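Local atomic coordinates of response regulator receiver protein (PDB entry 3KTO), a protein that probably acts as a response regulator receiver of the CheY-like superfamily, with a likely role in regulating transcription. Residues I8-D13 with Q34-A39; D50-I55 with Q122-A127; E57-D62 with V85-S90. One frame throughout, in Å; residues are numbered along the deposited sequence.

Contact 1: I8-D13 with Q34-A39; sequences IIYLVD and QCFASA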
ATOM      1  N   ILE A   8      16.914  -2.444  23.282  1.00 35.86           N
ATOM      2  CA  ILE A   8      16.197  -1.633  22.313  1.00 33.34           C
ATOM      3  C   ILE A   8      16.342  -2.138  20.887  1.00 30.55           C
ATOM      4  O   ILE A   8      17.422  -2.551  20.476  1.00 28.45           O
ATOM      5  CB  ILE A   8      16.715  -0.186  22.338  1.00 34.76           C
ATOM      6  CG1 ILE A   8      16.804   0.305  23.786  1.00 37.27           C
ATOM      7  CG2 ILE A   8      15.804   0.709  21.509  1.00 36.30           C
ATOM      8  CD1 ILE A   8      17.448   1.661  23.937  1.00 36.83           C
ATOM      9  N   ILE A   9      15.243  -2.105  20.139  1.00 29.06           N
ATOM     10  CA  ILE A   9      15.255  -2.491  18.734  1.00 23.84           C
ATOM     11  C   ILE A   9      14.697  -1.308  17.962  1.00 23.93           C
ATOM     12  O   ILE A   9      13.575  -0.868  18.204  1.00 24.66           O
ATOM     13  CB  ILE A   9      14.394  -3.732  18.439  1.00 25.37           C
ATOM     14  CG1 ILE A   9      15.094  -4.985  18.972  1.00 24.75           C
ATOM     15  CG2 ILE A   9      14.168  -3.869  16.924  1.00 24.20           C
ATOM     16  CD1 ILE A   9      14.447  -6.281  18.531  1.00 27.29           C
ATOM     17  N   TYR A  10      15.499  -0.783  17.045  1.00 22.12           N
ATOM     18  CA  TYR A  10      15.094   0.355  16.241  1.00 22.75           C
ATOM     19  C   TYR A  10      14.295  -0.085  15.025  1.00 22.81           C
ATOM     20  O   TYR A  10      14.726  -0.969  14.275  1.00 22.61           O
ATOM     21  CB  TYR A  10      16.323   1.136  15.761  1.00 24.67           C
ATOM     22  CG  TYR A  10      17.168   1.728  16.868  1.00 26.03           C
ATOM     23  CD1 TYR A  10      16.611   2.591  17.811  1.00 27.25           C
ATOM     24  CD2 TYR A  10      18.529   1.438  16.963  1.00 26.97           C
ATOM     25  CE1 TYR A  10      17.388   3.152  18.823  1.00 28.26           C
ATOM     26  CE2 TYR A  10      19.318   1.993  17.969  1.00 28.64           C
ATOM     27  CZ  TYR A  10      18.738   2.851  18.897  1.00 30.57           C
ATOM     28  OH  TYR A  10      19.510   3.404  19.894  1.00 33.21           O
ATOM     29  N   LEU A  11      13.135   0.537  14.834  1.00 20.26           N
ATOM     30  CA  LEU A  11      12.288   0.253  13.684  1.00 18.65           C
ATOM     31  C   LEU A  11      12.282   1.485  12.777  1.00 17.92           C
ATOM     32  O   LEU A  11      11.935   2.581  13.207  1.00 17.40           O
ATOM     33  CB  LEU A  11      10.857  -0.076  14.123  1.00 20.52           C
ATOM     34  CG  LEU A  11       9.799  -0.180  13.010  1.00 23.35           C
ATOM     35  CD1 LEU A  11      10.210  -1.218  11.973  1.00 22.65           C
ATOM     36  CD2 LEU A  11       8.455  -0.549  13.611  1.00 25.84           C
ATOM     37  N   VAL A  12      12.700   1.308  11.527  1.00 15.64           N
ATOM     38  CA  VAL A  12      12.709   2.404  10.563  1.00 14.79           C
ATOM     39  C   VAL A  12      11.717   2.003   9.467  1.00 17.00           C
ATOM     40  O   VAL A  12      11.949   1.056   8.713  1.00 13.77           O
ATOM     41  CB  VAL A  12      14.117   2.610   9.970  1.00 14.72           C
ATOM     42  CG1 VAL A  12      14.168   3.902   9.185  1.00 16.44           C
ATOM     43  CG2 VAL A  12      15.152   2.639  11.079  1.00 15.32           C
ATOM     44  N   ASP A  13      10.605   2.724   9.402  1.00 15.84           N
ATOM     45  CA  ASP A  13       9.545   2.433   8.449  1.00 17.50           C
ATOM     46  C   ASP A  13       8.743   3.721   8.295  1.00 19.07           C
ATOM     47  O   ASP A  13       8.315   4.301   9.292  1.00 22.54           O
ATOM     48  CB  ASP A  13       8.660   1.316   9.028  1.00 16.46           C
ATOM     49  CG  ASP A  13       7.604   0.825   8.052  1.00 20.53           C
ATOM     50  OD1 ASP A  13       7.083   1.640   7.268  1.00 23.12           O
ATOM     51  OD2 ASP A  13       7.279  -0.382   8.088  1.00 21.47           O
ATOM     52  N   GLN A  34      11.873   1.374  19.555  1.00 29.03           N
ATOM     53  CA  GLN A  34      12.015   2.793  19.258  1.00 28.29           C
ATOM     54  C   GLN A  34      11.917   2.958  17.738  1.00 25.33           C
ATOM     55  O   GLN A  34      12.729   2.405  16.990  1.00 24.58           O
ATOM     56  CB  GLN A  34      13.358   3.301  19.777  1.00 31.19           C
ATOM     57  CG  GLN A  34      13.613   4.760  19.481  1.00 37.75           C
ATOM     58  CD  GLN A  34      14.647   5.365  20.408  1.00 41.54           C
ATOM     59  OE1 GLN A  34      15.590   4.689  20.834  1.00 44.02           O
ATOM     60  NE2 GLN A  34      14.486   6.648  20.717  1.00 44.21           N
ATOM     61  N   CYS A  35      10.932   3.733  17.293  1.00 22.60           N
ATOM     62  CA  CYS A  35      10.661   3.925  15.868  1.00 22.08           C
ATOM     63  C   CYS A  35      11.102   5.230  15.227  1.00 22.57           C
ATOM     64  O   CYS A  35      11.230   6.259  15.890  1.00 22.50           O
ATOM     65  CB  CYS A  35       9.170   3.745  15.619  1.00 22.52           C
ATOM     66  SG  CYS A  35       8.526   2.196  16.277  1.00 23.90           S
ATOM     67  N   PHE A  36      11.303   5.164  13.913  1.00 20.82           N
ATOM     68  CA  PHE A  36      11.733   6.302  13.105  1.00 21.44           C
ATOM     69  C   PHE A  36      11.023   6.243  11.765  1.00 21.17           C
ATOM     70  O   PHE A  36      10.929   5.180  11.149  1.00 21.02           O
ATOM     71  CB  PHE A  36      13.246   6.251  12.899  1.00 22.76           C
ATOM     72  CG  PHE A  36      14.021   6.395  14.169  1.00 25.03           C
ATOM     73  CD1 PHE A  36      14.289   7.657  14.695  1.00 26.57           C
ATOM     74  CD2 PHE A  36      14.440   5.274  14.872  1.00 25.18           C
ATOM     75  CE1 PHE A  36      14.963   7.799  15.907  1.00 26.12           C
ATOM     76  CE2 PHE A  36      15.115   5.407  16.087  1.00 27.11           C
ATOM     77  CZ  PHE A  36      15.374   6.673  16.601  1.00 26.26           C
ATOM     78  N   ALA A  37      10.540   7.388  11.308  1.00 21.33           N
ATOM     79  CA  ALA A  37       9.806   7.458  10.052  1.00 23.18           C
ATOM     80  C   ALA A  37      10.647   7.579   8.781  1.00 22.55           C
ATOM     81  O   ALA A  37      10.093   7.574   7.677  1.00 24.16           O
ATOM     82  CB  ALA A  37       8.808   8.606  10.115  1.00 25.54           C
ATOM     83  N   SER A  38      11.966   7.692   8.915  1.00 20.78           N
ATOM     84  CA  SER A  38      12.826   7.810   7.733  1.00 21.11           C
ATOM     85  C   SER A  38      14.281   7.507   8.054  1.00 21.46           C
ATOM     86  O   SER A  38      14.668   7.459   9.219  1.00 21.34           O
ATOM     87  CB  SER A  38      12.744   9.226   7.146  1.00 22.63           C
ATOM     88  OG  SER A  38      13.367  10.170   8.008  1.00 24.57           O
ATOM     89  N   ALA A  39      15.086   7.313   7.012  1.00 22.56           N
ATOM     90  CA  ALA A  39      16.510   7.040   7.189  1.00 22.94           C
ATOM     91  C   ALA A  39      17.168   8.305   7.731  1.00 25.18           C
ATOM     92  O   ALA A  39      18.046   8.244   8.584  1.00 22.74           O
ATOM     93  CB  ALA A  39      17.145   6.660   5.861  1.00 25.36           C
TER
HETATM   94  O   HOH W   1      18.218   5.253  21.308  1.00 34.91           O

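Contact 2: D50-I55 with Q122-A127; sequences DAIGMI and QIINGA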
ATOM      1  N   ASP A  50      22.391  -0.010  24.305  1.00 45.43           N
ATOM      2  CA  ASP A  50      21.380  -0.975  24.716  1.00 44.24           C
ATOM      3  C   ASP A  50      20.592  -1.500  23.515  1.00 42.27           C
ATOM      4  O   ASP A  50      19.647  -2.284  23.663  1.00 41.87           O
ATOM      5  CB  ASP A  50      20.433  -0.340  25.733  1.00 45.65           C
ATOM      6  CG  ASP A  50      21.131  -0.000  27.037  1.00 48.20           C
ATOM      7  OD1 ASP A  50      21.528  -0.940  27.760  1.00 48.65           O
ATOM      8  OD2 ASP A  50      21.291   1.203  27.333  1.00 49.05           O
ATOM      9  N   ALA A  51      20.981  -1.058  22.324  1.00 39.94           N
ATOM     10  CA  ALA A  51      20.321  -1.508  21.105  1.00 36.45           C
ATOM     11  C   ALA A  51      20.881  -2.881  20.765  1.00 33.98           C
ATOM     12  O   ALA A  51      22.101  -3.075  20.738  1.00 33.92           O
ATOM     13  CB  ALA A  51      20.592  -0.534  19.967  1.00 35.43           C
ATOM     14  N   ILE A  52      19.990  -3.831  20.510  1.00 32.20           N
ATOM     15  CA  ILE A  52      20.400  -5.186  20.181  1.00 28.84           C
ATOM     16  C   ILE A  52      20.013  -5.577  18.757  1.00 28.52           C
ATOM     17  O   ILE A  52      20.547  -6.538  18.218  1.00 27.52           O
ATOM     18  CB  ILE A  52      19.780  -6.208  21.159  1.00 30.45           C
ATOM     19  CG1 ILE A  52      18.255  -6.169  21.056  1.00 29.37           C
ATOM     20  CG2 ILE A  52      20.213  -5.884  22.588  1.00 32.05           C
ATOM     21  CD1 ILE A  52      17.553  -7.282  21.793  1.00 29.31           C
ATOM     22  N   GLY A  53      19.088  -4.835  18.148  1.00 26.25           N
ATOM     23  CA  GLY A  53      18.685  -5.162  16.788  1.00 22.86           C
ATOM     24  C   GLY A  53      17.957  -4.053  16.049  1.00 21.72           C
ATOM     25  O   GLY A  53      17.730  -2.971  16.597  1.00 20.27           O
HETATM   26  N   MSE A  54      17.600  -4.322  14.795  1.00 18.89           N
HETATM   27  CA  MSE A  54      16.887  -3.355  13.970  1.00 18.15           C
HETATM   28  C   MSE A  54      15.894  -4.027  13.018  1.00 17.87           C
HETATM   29  O   MSE A  54      16.049  -5.186  12.648  1.00 16.12           O
HETATM   30  CB  MSE A  54      17.869  -2.513  13.139  1.00 18.84           C
HETATM   31  CG  MSE A  54      18.690  -1.495  13.943  1.00 25.32           C
HETATM   32 SE   MSE A  54      19.690  -0.235  12.836  1.00 32.11          SE
HETATM   33  CE  MSE A  54      18.228   0.493  11.887  1.00 23.51           C
ATOM     34  N   ILE A  55      14.869  -3.274  12.642  1.00 16.83           N
ATOM     35  CA  ILE A  55      13.851  -3.728  11.698  1.00 15.91           C
ATOM     36  C   ILE A  55      13.760  -2.561  10.731  1.00 17.30           C
ATOM     37  O   ILE A  55      13.550  -1.411  11.145  1.00 15.30           O
ATOM     38  CB  ILE A  55      12.499  -3.953  12.367  1.00 15.44           C
ATOM     39  CG1 ILE A  55      12.639  -5.032  13.446  1.00 18.63           C
ATOM     40  CG2 ILE A  55      11.462  -4.354  11.313  1.00 19.91           C
ATOM     41  CD1 ILE A  55      11.327  -5.415  14.131  1.00 18.62           C
ATOM     42  N   GLN A 122      14.512 -14.267  18.814  1.00 38.56           N
ATOM     43  CA  GLN A 122      15.829 -14.829  18.543  1.00 39.91           C
ATOM     44  C   GLN A 122      16.914 -13.778  18.786  1.00 38.76           C
ATOM     45  O   GLN A 122      17.950 -14.064  19.386  1.00 37.57           O
ATOM     46  CB  GLN A 122      15.892 -15.333  17.099  1.00 43.15           C
ATOM     47  CG  GLN A 122      17.207 -16.003  16.738  1.00 49.95           C
ATOM     48  CD  GLN A 122      17.188 -16.641  15.359  1.00 53.82           C
ATOM     49  OE1 GLN A 122      16.411 -17.564  15.096  1.00 56.35           O
ATOM     50  NE2 GLN A 122      18.047 -16.153  14.469  1.00 55.38           N
ATOM     51  N   ILE A 123      16.670 -12.557  18.320  1.00 37.33           N
ATOM     52  CA  ILE A 123      17.621 -11.468  18.510  1.00 35.03           C
ATOM     53  C   ILE A 123      17.744 -11.159  20.006  1.00 36.23           C
ATOM     54  O   ILE A 123      18.832 -10.896  20.512  1.00 35.04           O
ATOM     55  CB  ILE A 123      17.159 -10.195  17.763  1.00 34.21           C
ATOM     56  CG1 ILE A 123      17.231 -10.430  16.251  1.00 32.05           C
ATOM     57  CG2 ILE A 123      18.011  -9.001  18.173  1.00 30.53           C
ATOM     58  CD1 ILE A 123      16.631  -9.313  15.423  1.00 28.34           C
ATOM     59  N   ILE A 124      16.614 -11.188  20.702  1.00 37.43           N
ATOM     60  CA  ILE A 124      16.585 -10.931  22.135  1.00 39.43           C
ATOM     61  C   ILE A 124      17.447 -11.961  22.870  1.00 40.77           C
ATOM     62  O   ILE A 124      18.297 -11.598  23.687  1.00 40.93           O
ATOM     63  CB  ILE A 124      15.134 -10.998  22.679  1.00 39.25           C
ATOM     64  CG1 ILE A 124      14.333  -9.799  22.162  1.00 38.52           C
ATOM     65  CG2 ILE A 124      15.137 -11.020  24.209  1.00 39.57           C
ATOM     66  CD1 ILE A 124      12.858  -9.863  22.483  1.00 39.01           C
ATOM     67  N   ASN A 125      17.230 -13.241  22.569  1.00 40.63           N
ATOM     68  CA  ASN A 125      17.976 -14.323  23.205  1.00 42.20           C
ATOM     69  C   ASN A 125      19.455 -14.318  22.842  1.00 43.83           C
ATOM     70  O   ASN A 125      20.316 -14.463  23.711  1.00 44.12           O
ATOM     71  CB  ASN A 125      17.378 -15.678  22.828  1.00 40.74           C
ATOM     72  CG  ASN A 125      15.936 -15.816  23.255  1.00 40.23           C
ATOM     73  OD1 ASN A 125      15.480 -15.131  24.165  1.00 41.52           O
ATOM     74  ND2 ASN A 125      15.211 -16.717  22.606  1.00 39.71           N
ATOM     75  N   GLY A 126      19.745 -14.165  21.556  1.00 45.09           N
ATOM     76  CA  GLY A 126      21.123 -14.145  21.109  1.00 47.20           C
ATOM     77  C   GLY A 126      21.883 -12.975  21.697  1.00 49.97           C
ATOM     78  O   GLY A 126      23.118 -12.986  21.748  1.00 49.95           O
ATOM     79  N   ALA A 127      21.144 -11.963  22.147  1.00 51.04           N
ATOM     80  CA  ALA A 127      21.742 -10.770  22.733  1.00 53.03           C
ATOM     81  C   ALA A 127      22.165 -11.019  24.174  1.00 53.96           C
ATOM     82  O   ALA A 127      23.253 -10.620  24.586  1.00 54.47           O
ATOM     83  CB  ALA A 127      20.757  -9.610  22.670  1.00 52.42           C
TER

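Contact 3: E57-D62 with V85-S90; sequences EAHLED and VMASSS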
ATOM      1  N   GLU A  57      12.285  -1.189   6.802  1.00 13.92           N
ATOM      2  CA  GLU A  57      11.446  -1.325   5.617  1.00 14.89           C
ATOM      3  C   GLU A  57      12.429  -1.137   4.468  1.00 14.58           C
ATOM      4  O   GLU A  57      13.187  -0.166   4.441  1.00 11.88           O
ATOM      5  CB  GLU A  57      10.367  -0.229   5.608  1.00 14.63           C
ATOM      6  CG  GLU A  57       9.824   0.182   4.230  1.00 17.49           C
ATOM      7  CD  GLU A  57       9.144  -0.942   3.468  1.00 21.88           C
ATOM      8  OE1 GLU A  57       8.166  -1.529   3.989  1.00 19.03           O
ATOM      9  OE2 GLU A  57       9.587  -1.235   2.337  1.00 20.19           O
ATOM     10  N   ALA A  58      12.430  -2.081   3.536  1.00 12.58           N
ATOM     11  CA  ALA A  58      13.350  -2.037   2.406  1.00 12.63           C
ATOM     12  C   ALA A  58      13.216  -0.822   1.507  1.00 10.50           C
ATOM     13  O   ALA A  58      14.218  -0.330   0.978  1.00 14.11           O
ATOM     14  CB  ALA A  58      13.207  -3.326   1.547  1.00 10.69           C
ATOM     15  N   HIS A  59      11.991  -0.342   1.327  1.00 11.06           N
ATOM     16  CA  HIS A  59      11.749   0.779   0.421  1.00 13.70           C
ATOM     17  C   HIS A  59      11.207   2.024   1.117  1.00 15.16           C
ATOM     18  O   HIS A  59      10.082   2.456   0.852  1.00 14.78           O
ATOM     19  CB  HIS A  59      10.777   0.332  -0.669  1.00 12.96           C
ATOM     20  CG  HIS A  59      11.127  -0.989  -1.277  1.00 13.01           C
ATOM     21  ND1 HIS A  59      12.374  -1.264  -1.794  1.00 14.93           N
ATOM     22  CD2 HIS A  59      10.393  -2.114  -1.447  1.00 16.34           C
ATOM     23  CE1 HIS A  59      12.393  -2.501  -2.259  1.00 16.65           C
ATOM     24  NE2 HIS A  59      11.201  -3.040  -2.059  1.00 15.00           N
ATOM     25  N   LEU A  60      12.016   2.586   2.007  1.00 15.27           N
ATOM     26  CA  LEU A  60      11.628   3.775   2.754  1.00 16.41           C
ATOM     27  C   LEU A  60      11.174   4.900   1.831  1.00 18.03           C
ATOM     28  O   LEU A  60      11.839   5.219   0.846  1.00 17.34           O
ATOM     29  CB  LEU A  60      12.793   4.237   3.633  1.00 16.57           C
ATOM     30  CG  LEU A  60      13.124   3.274   4.775  1.00 14.82           C
ATOM     31  CD1 LEU A  60      14.488   3.611   5.362  1.00 15.50           C
ATOM     32  CD2 LEU A  60      12.039   3.343   5.841  1.00 14.31           C
ATOM     33  N   GLU A  61      10.020   5.473   2.156  1.00 18.31           N
ATOM     34  CA  GLU A  61       9.422   6.557   1.386  1.00 20.98           C
ATOM     35  C   GLU A  61       9.236   6.234  -0.096  1.00 22.15           C
ATOM     36  O   GLU A  61       9.214   7.125  -0.941  1.00 22.37           O
ATOM     37  CB  GLU A  61      10.241   7.841   1.564  1.00 25.36           C
ATOM     38  CG  GLU A  61      10.377   8.232   3.029  1.00 29.04           C
ATOM     39  CD  GLU A  61      10.748   9.688   3.239  1.00 33.03           C
ATOM     40  OE1 GLU A  61      11.738  10.155   2.639  1.00 32.13           O
ATOM     41  OE2 GLU A  61      10.050  10.366   4.021  1.00 34.35           O
ATOM     42  N   ASP A  62       9.078   4.952  -0.403  1.00 21.40           N
ATOM     43  CA  ASP A  62       8.874   4.517  -1.780  1.00 24.29           C
ATOM     44  C   ASP A  62      10.116   4.649  -2.667  1.00 23.03           C
ATOM     45  O   ASP A  62      10.020   4.593  -3.895  1.00 23.76           O
ATOM     46  CB  ASP A  62       7.692   5.273  -2.392  1.00 28.50           C
ATOM     47  CG  ASP A  62       6.633   4.339  -2.956  1.00 32.19           C
ATOM     48  OD1 ASP A  62       6.561   3.172  -2.510  1.00 35.12           O
ATOM     49  OD2 ASP A  62       5.863   4.778  -3.837  1.00 35.68           O
ATOM     50  N   VAL A  85      14.837  -7.209   7.640  1.00 15.14           N
ATOM     51  CA  VAL A  85      14.372  -6.319   6.584  1.00 11.83           C
ATOM     52  C   VAL A  85      12.960  -6.752   6.154  1.00 15.25           C
ATOM     53  O   VAL A  85      12.699  -7.940   5.977  1.00 14.53           O
ATOM     54  CB  VAL A  85      15.340  -6.345   5.387  1.00 14.70           C
ATOM     55  CG1 VAL A  85      14.766  -5.541   4.237  1.00 12.36           C
ATOM     56  CG2 VAL A  85      16.697  -5.758   5.810  1.00 12.91           C
HETATM   57  N   MSE A  86      12.049  -5.786   6.021  1.00 13.89           N
HETATM   58  CA  MSE A  86      10.672  -6.069   5.639  1.00 14.51           C
HETATM   59  C   MSE A  86      10.282  -5.236   4.424  1.00 16.98           C
HETATM   60  O   MSE A  86      10.791  -4.134   4.224  1.00 14.01           O
HETATM   61  CB  MSE A  86       9.726  -5.745   6.796  1.00 16.85           C
HETATM   62  CG  MSE A  86      10.057  -6.481   8.097  1.00 22.31           C
HETATM   63 SE   MSE A  86       8.783  -6.104   9.513  1.00 34.81          SE
HETATM   64  CE  MSE A  86       7.421  -7.368   8.976  1.00 29.71           C
ATOM     65  N   ALA A  87       9.379  -5.767   3.613  1.00 15.33           N
ATOM     66  CA  ALA A  87       8.933  -5.053   2.422  1.00 16.54           C
ATOM     67  C   ALA A  87       7.554  -5.551   2.021  1.00 19.00           C
ATOM     68  O   ALA A  87       7.260  -6.740   2.121  1.00 19.61           O
ATOM     69  CB  ALA A  87       9.932  -5.266   1.271  1.00 14.21           C
ATOM     70  N   SER A  88       6.699  -4.630   1.604  1.00 23.82           N
ATOM     71  CA  SER A  88       5.355  -4.986   1.171  1.00 29.68           C
ATOM     72  C   SER A  88       5.392  -5.145  -0.341  1.00 32.22           C
ATOM     73  O   SER A  88       4.402  -5.518  -0.971  1.00 35.32           O
ATOM     74  CB  SER A  88       4.361  -3.896   1.576  1.00 30.65           C
ATOM     75  OG  SER A  88       4.831  -2.617   1.196  1.00 37.89           O
ATOM     76  N   SER A  89       6.564  -4.861  -0.900  1.00 31.95           N
ATOM     77  CA  SER A  89       6.821  -4.950  -2.328  1.00 34.33           C
ATOM     78  C   SER A  89       8.246  -5.447  -2.500  1.00 34.10           C
ATOM     79  O   SER A  89       9.176  -4.907  -1.894  1.00 34.01           O
ATOM     80  CB  SER A  89       6.684  -3.572  -2.972  1.00 37.17           C
ATOM     81  OG  SER A  89       7.094  -3.606  -4.326  1.00 40.37           O
ATOM     82  N   SER A  90       8.441  -6.475  -3.317  1.00 31.24           N
ATOM     83  CA  SER A  90       9.796  -6.963  -3.487  1.00 30.34           C
ATOM     84  C   SER A  90      10.041  -7.907  -4.648  1.00 27.43           C
ATOM     85  O   SER A  90       9.238  -8.799  -4.916  1.00 24.73           O
ATOM     86  CB  SER A  90      10.249  -7.648  -2.198  1.00 32.31           C
ATOM     87  OG  SER A  90      11.501  -8.289  -2.382  1.00 38.87           O
TER
HETATM   88  O   HOH W   2       7.638  -2.226   0.770  1.00 25.40           O

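Contact 1: I8-D13 with Q34-A39
Two neighbouring parallel strands, 8-12 and 32-36, meet here and belong to one beta-alpha-beta unit of the receiver fold. The tight part is the backbone ladder, which runs one residue past the end of strand 8-12. Its first rung is Gln34 N to Ile9 O (3.1 Å). Leu11 gives N-H to Gln34 O and receives Phe36 N at its own carbonyl, where the donor (Phe36 N to Leu11 O, 2.8 Å) comes in almost along the C=O axis. Asp13 N to Phe36 O (3.0 Å) closes the ladder in the same axial manner. Tyr10, Gln34, Val12 and Phe36 share one face of the sheet. Tyr10 and Phe36 each hold CG anti to the carbonyl carbon, so the rings lie side by side and point the same way. Tyr10 CD1 touches the rim of the Phe36 ring at CE2 (3.6 Å), and the planes are inclined at 61°. Phe42 completes this cluster, edge-to-face with both rings. On the other face, Leu11 CD2 rests against Cys35 SG at 3.8 Å.

The looser side lies around Gln34. Its extended chain runs alongside Tyr10 and brings OE1 to the edge of the ring, 3.1 Å from Tyr10 CE1. A water joins the two polar ends, donating to Gln34 OE1 and bonding Tyr10 OH, which is also hydrogen-bonded to Ser48 N. Polar chemistry is thus kept to the margin of the aromatic cluster, while the Lys109 salt bridge and the bond from Gln15 N would probably keep the Asp13 carboxylate ionised.

Contact 2: D50-I55 with Q122-A127
In the (beta/alpha)5 receiver fold, a parallel sheet with helices on both faces, strand 51-57 is covered here by the end of the C-terminal helix 113-127. The two short segments run nearly antiparallel, at 158°, with their axes 8.1 Å apart at closest approach. No hydrogen bond crosses between them, and the side chains meet through apolar groups alone.

Ile52 carries most of the contact. Its CG1 takes the crowded position between the backbone N and the carbonyl carbon (chi1 62°), and the branch then extends toward the helix so that CD1 reaches the Ile124 backbone, 3.8 Å from Ile124 CA. The same methyl lies 4.0 Å from Ile123 CG2, the two side chains crossing obliquely. The other branch, CG2, meets the methyl of Ala127, one turn beyond Ile123, with 3.8 Å between Ile52 CG2 and Ala127 CB. An alanine here would lose CG1 with its CD1 methyl and the CG2 branch, and would probably loosen the grip of the sheet on this last helical turn. Beside Ile52, Ile123 CG2 also comes to 4.1 Å from Gly53 CA, an approach that leaves no room for a beta carbon on Gly53.

Farther out, Ile123 also touches Pro82, in the loop before strand 83-87, and Ile84 on that strand; Ile124 touches Val31, and Pro7 flanks Ile52. Backbone hydrogen bonds to Ile8 and Tyr10 hold Ile52 and Gly53 in line with strand 8-12, while Met54, a selenomethionine, is bonded through its backbone to Pro82 and Ile84 on the other side.

The closest fit is at the main chain, where Ile123 CG2, anti to its own backbone N, sits 3.5 Å from Ile52 O.

Contact 3: E57-D62 with V85-S90
Backbone pairing joins the end of strand 51-57 to strand 83-87: Ala58 N donates to Met86 O at 2.7 Å, nearly along the C=O axis, and Glu57 CA makes a CA-H...O contact with Met86 O at 3.2 Å.

Side-chain polar contacts centre on Glu57 and His59. Bent at chi2 (61°), Glu57 turns its carboxylate back over the chain, where OE2 accepts His59 N on its anti lone pair at 2.8 Å. A water also donates to Glu57 OE2 and accepts from Ser88 N, bridging the segments. The other oxygen, OE1, forms a salt bridge with Lys109, so the carboxylate is probably ionised. His59 makes a weak, bent bond from NE2 to Ser89 O (2.8 Å, 127° at the hydrogen), while ND1 is paired with Asp65 N, which is consistent with a ring protonated at NE2.

Apolar packing is carried by Ala58 CB, which touches Val85 CG1 and Ala87 CB, each at 3.8 Å, and covers one face of the His59 ring. Pro110 of the second subunit packs on His59 and Ser89, placing this loop at an interface.

The arrangement corresponds to the receiver active site, at the C-terminal ends of the strands: Glu57 stands where active receivers usually carry the phospho-accepting aspartate, and Ala87 where a threonine or serine is common, suggesting an atypical site.

In the fold
All three contacts share one five-stranded parallel sheet. Contact 1 pairs strands 8-12 and 32-36 at one margin, contact 3 joins the end of strand 51-57 to strand 83-87, and contact 2 sets helix 113-127 against the start of strand 51-57. Contact 1 precedes contact 2, whereas both segments of contact 3 fall between those of contact 2. Their centres lie about 14 Å (1 and 2), 13 Å (1 and 3) and 21 Å (2 and 3) apart. Contacts 1 and 3 meet through Asp13 and Glu57, both bound to Lys109, at the C-terminal ends of the strands, where receivers keep their active site; contact 2 lies across the chain's centre from contact 3.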